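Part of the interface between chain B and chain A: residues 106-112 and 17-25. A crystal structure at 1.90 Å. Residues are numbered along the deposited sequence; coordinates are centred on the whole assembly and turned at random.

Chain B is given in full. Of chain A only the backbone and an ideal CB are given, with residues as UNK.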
# COMPACT_ATOMS: atom_id res chain seq x y z
N GLY B 106 -20.81 -0.06 12.56
CA GLY B 106 -20.55 1.39 12.68
C GLY B 106 -19.12 1.80 12.42
O GLY B 106 -18.85 2.92 11.99
N THR B 107 -18.19 0.87 12.63
CA THR B 107 -16.77 1.15 12.49
C THR B 107 -16.27 0.65 11.15
O THR B 107 -16.41 -0.52 10.84
CB THR B 107 -15.94 0.46 13.61
OG1 THR B 107 -16.44 0.85 14.88
CG2 THR B 107 -14.44 0.87 13.50
N PHE B 108 -15.70 1.56 10.37
CA PHE B 108 -15.19 1.26 9.05
C PHE B 108 -13.68 0.96 9.08
O PHE B 108 -12.94 1.45 9.95
CB PHE B 108 -15.45 2.44 8.11
CG PHE B 108 -16.90 2.66 7.78
CD1 PHE B 108 -17.45 2.17 6.60
CD2 PHE B 108 -17.72 3.38 8.64
CE1 PHE B 108 -18.75 2.38 6.26
CE2 PHE B 108 -19.09 3.60 8.32
CZ PHE B 108 -19.60 3.07 7.11
N PRO B 109 -13.21 0.18 8.09
CA PRO B 109 -11.77 0.05 7.93
C PRO B 109 -11.06 1.40 7.72
O PRO B 109 -11.66 2.35 7.22
CB PRO B 109 -11.63 -0.79 6.66
CG PRO B 109 -12.90 -1.54 6.55
CD PRO B 109 -13.94 -0.61 7.07
N ALA B 110 -9.77 1.44 8.04
CA ALA B 110 -8.94 2.57 7.63
C ALA B 110 -8.88 2.57 6.09
O ALA B 110 -9.20 1.58 5.45
CB ALA B 110 -7.53 2.45 8.21
N SER B 111 -8.54 3.72 5.51
CA SER B 111 -8.52 3.86 4.05
C SER B 111 -7.59 4.92 3.55
O SER B 111 -7.36 5.93 4.22
CB SER B 111 -9.91 4.18 3.54
OG SER B 111 -9.93 4.18 2.11
N THR B 112 -7.03 4.68 2.38
CA THR B 112 -6.38 5.70 1.58
C THR B 112 -6.98 5.61 0.19
O THR B 112 -7.11 4.51 -0.35
CB THR B 112 -4.87 5.49 1.51
OG1 THR B 112 -4.34 5.53 2.85
CG2 THR B 112 -4.19 6.60 0.66
N UNK A 17 -20.01 10.88 9.28
CA UNK A 17 -20.41 10.48 7.92
C UNK A 17 -19.32 9.76 7.10
O UNK A 17 -19.60 9.24 5.99
CB UNK A 17 -20.86 11.73 7.15
N UNK A 18 -18.10 9.71 7.63
CA UNK A 18 -16.95 9.14 6.93
C UNK A 18 -17.13 7.61 6.87
O UNK A 18 -17.64 7.01 7.84
CB UNK A 18 -15.64 9.52 7.63
N UNK A 19 -16.73 6.98 5.76
CA UNK A 19 -16.75 5.52 5.64
C UNK A 19 -15.35 4.97 5.79
O UNK A 19 -14.94 4.04 5.09
CB UNK A 19 -17.35 5.09 4.30
N UNK A 20 -14.60 5.59 6.70
CA UNK A 20 -13.29 5.13 7.09
C UNK A 20 -13.05 5.61 8.54
O UNK A 20 -13.63 6.59 9.00
CB UNK A 20 -12.22 5.64 6.13
N UNK A 21 -12.17 4.89 9.23
CA UNK A 21 -11.63 5.25 10.53
C UNK A 21 -10.22 5.83 10.36
O UNK A 21 -9.36 5.23 9.71
CB UNK A 21 -11.61 4.04 11.46
N UNK A 22 -9.95 6.96 11.00
CA UNK A 22 -8.60 7.52 11.01
C UNK A 22 -7.54 6.56 11.54
O UNK A 22 -6.44 6.47 10.96
CB UNK A 22 -8.58 8.80 11.85
N UNK A 23 -7.85 5.84 12.62
CA UNK A 23 -6.94 4.87 13.18
C UNK A 23 -7.65 3.79 13.97
O UNK A 23 -8.65 4.04 14.66
CB UNK A 23 -5.91 5.57 14.07
N UNK A 24 -7.13 2.58 13.82
CA UNK A 24 -7.57 1.37 14.51
C UNK A 24 -6.34 0.65 15.04
O UNK A 24 -5.40 0.39 14.30
CB UNK A 24 -8.38 0.46 13.58
N UNK A 25 -6.34 0.33 16.34
CA UNK A 25 -5.25 -0.43 16.95
C UNK A 25 -5.68 -1.88 16.89
O UNK A 25 -6.69 -2.25 17.51
CB UNK A 25 -4.95 0.02 18.38

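Position 17 lies at the edge of the contact, its CA-to-CB bond pointing away from chain B and nothing of that chain within 5.5 Å of the ideal CB. Almost any residue would suit, a polar one as well as any, and the deposited Asp17(A) makes no contact here. Position 18 points sideways, again with no atom of chain B near its CB. The backbone matters more than the side chain: its carbonyl O lies 3.7 Å from CD2 of Phe108(B). A small residue is enough, and Ala18(A) is found.

At position 19 the backbone passes over the aromatic ring of Phe108(B). The CA sits 3.5 Å from the ring centroid and 12° off the ring normal, so its C-H points at the pi face, while the ideal CB, directed sideways, comes within 3.6 Å of Phe108(B) CE1. A short side chain that can lie beside the ring would fit: alanine, serine, perhaps cysteine or threonine. The residue is Ser19(A), whose hydroxyl, in the p rotamer, is hydrogen-bonded elsewhere in the structure. Its backbone O receives a hydrogen bond from water 1 (2.7 Å from the water O), which also donates to Pro109(B) O at 2.8 Å.

Position 20 has an extended backbone (phi/psi -153/156). Its CA makes a C-H...O contact of 3.2 Å with Pro109(B) O, and the ideal CB is 3.8 Å from Ser111(B) CB. CA-to-CB nevertheless points away overall, so chain B crowds the root of the side chain but does not enclose its end; many residues with a CB could stand here, large ones included. Trp20(A) takes the place. With chi1 at 63° (p), its indole has no atom within 4 Å of the Ser111(B) side chain; the contact is made by the CB of Trp20(A), 3.8 Å from Ser111(B) CB.

Position 21 is the polar centre of the contact. Its backbone N donates to Pro109(B) O (3.3 Å, 158° at the hydrogen), and its O meets Ala110(B) CA at 3.4 Å. The ideal CB lies a tight 3.3 Å from Phe108(B) O, an acceptor within reach of a short donor. Serine or threonine would answer it, whereas alanine would leave it without a side-chain partner. Ser21(A), in the m rotamer, donates from OG to Phe108(B) O at 2.8 Å. The same OG accepts from water 2 at 2.7 Å, and that water accepts from Phe108(B) N at 2.8 Å, so one hydroxyl serves both backbone polar groups of Phe108(B).

Positions 22 and 23 point away from chain B, which therefore asks little of them; they are Asn22(A) and Ala23(A).

Position 24, in the strand, turns back toward chain B, but its ideal CB has nothing within 5.5 Å. A longer apolar chain, such as leucine, isoleucine or methionine, could bridge the gap. Leu24(A) does so: CD2 packs 3.8 Å from Thr107(B) CG2, and CD1 lies 3.8 Å from Ala110(B) N. Position 25 is out of reach, so chain B sets no preference; it is Leu25(A).

Chain A 17-25: DASWSNALL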
# COMPACT_ATOMS: atom_id res chain seq x y z
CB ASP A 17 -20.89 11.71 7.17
CG ASP A 17 -19.81 12.77 7.03
OD1 ASP A 17 -18.88 12.83 7.86
OD2 ASP A 17 -19.89 13.52 6.05
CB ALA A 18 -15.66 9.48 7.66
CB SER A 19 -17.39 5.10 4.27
OG SER A 19 -16.81 5.82 3.16
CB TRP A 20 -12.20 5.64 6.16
CG TRP A 20 -12.08 7.14 6.18
CD1 TRP A 20 -11.28 7.89 6.99
CD2 TRP A 20 -12.82 8.06 5.39
NE1 TRP A 20 -11.49 9.22 6.75
CE2 TRP A 20 -12.43 9.35 5.77
CE3 TRP A 20 -13.80 7.92 4.41
CZ2 TRP A 20 -12.98 10.50 5.19
CZ3 TRP A 20 -14.32 9.04 3.82
CH2 TRP A 20 -13.93 10.31 4.23
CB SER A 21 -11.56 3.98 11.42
OG SER A 21 -12.86 3.53 11.76
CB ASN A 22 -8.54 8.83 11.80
CG ASN A 22 -9.19 9.98 11.08
OD1 ASN A 22 -9.52 11.00 11.70
ND2 ASN A 22 -9.43 9.81 9.81
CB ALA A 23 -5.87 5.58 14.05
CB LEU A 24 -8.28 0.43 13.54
CG LEU A 24 -9.53 0.98 12.83
CD1 LEU A 24 -9.87 0.11 11.64
CD2 LEU A 24 -10.67 1.06 13.78
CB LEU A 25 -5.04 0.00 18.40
CG LEU A 25 -3.87 -0.64 19.15
CD1 LEU A 25 -2.51 -0.39 18.49
CD2 LEU A 25 -3.89 -0.17 20.61
O HOH W 1 -12.95 2.33 4.69
O HOH W 2 -15.42 4.21 11.31
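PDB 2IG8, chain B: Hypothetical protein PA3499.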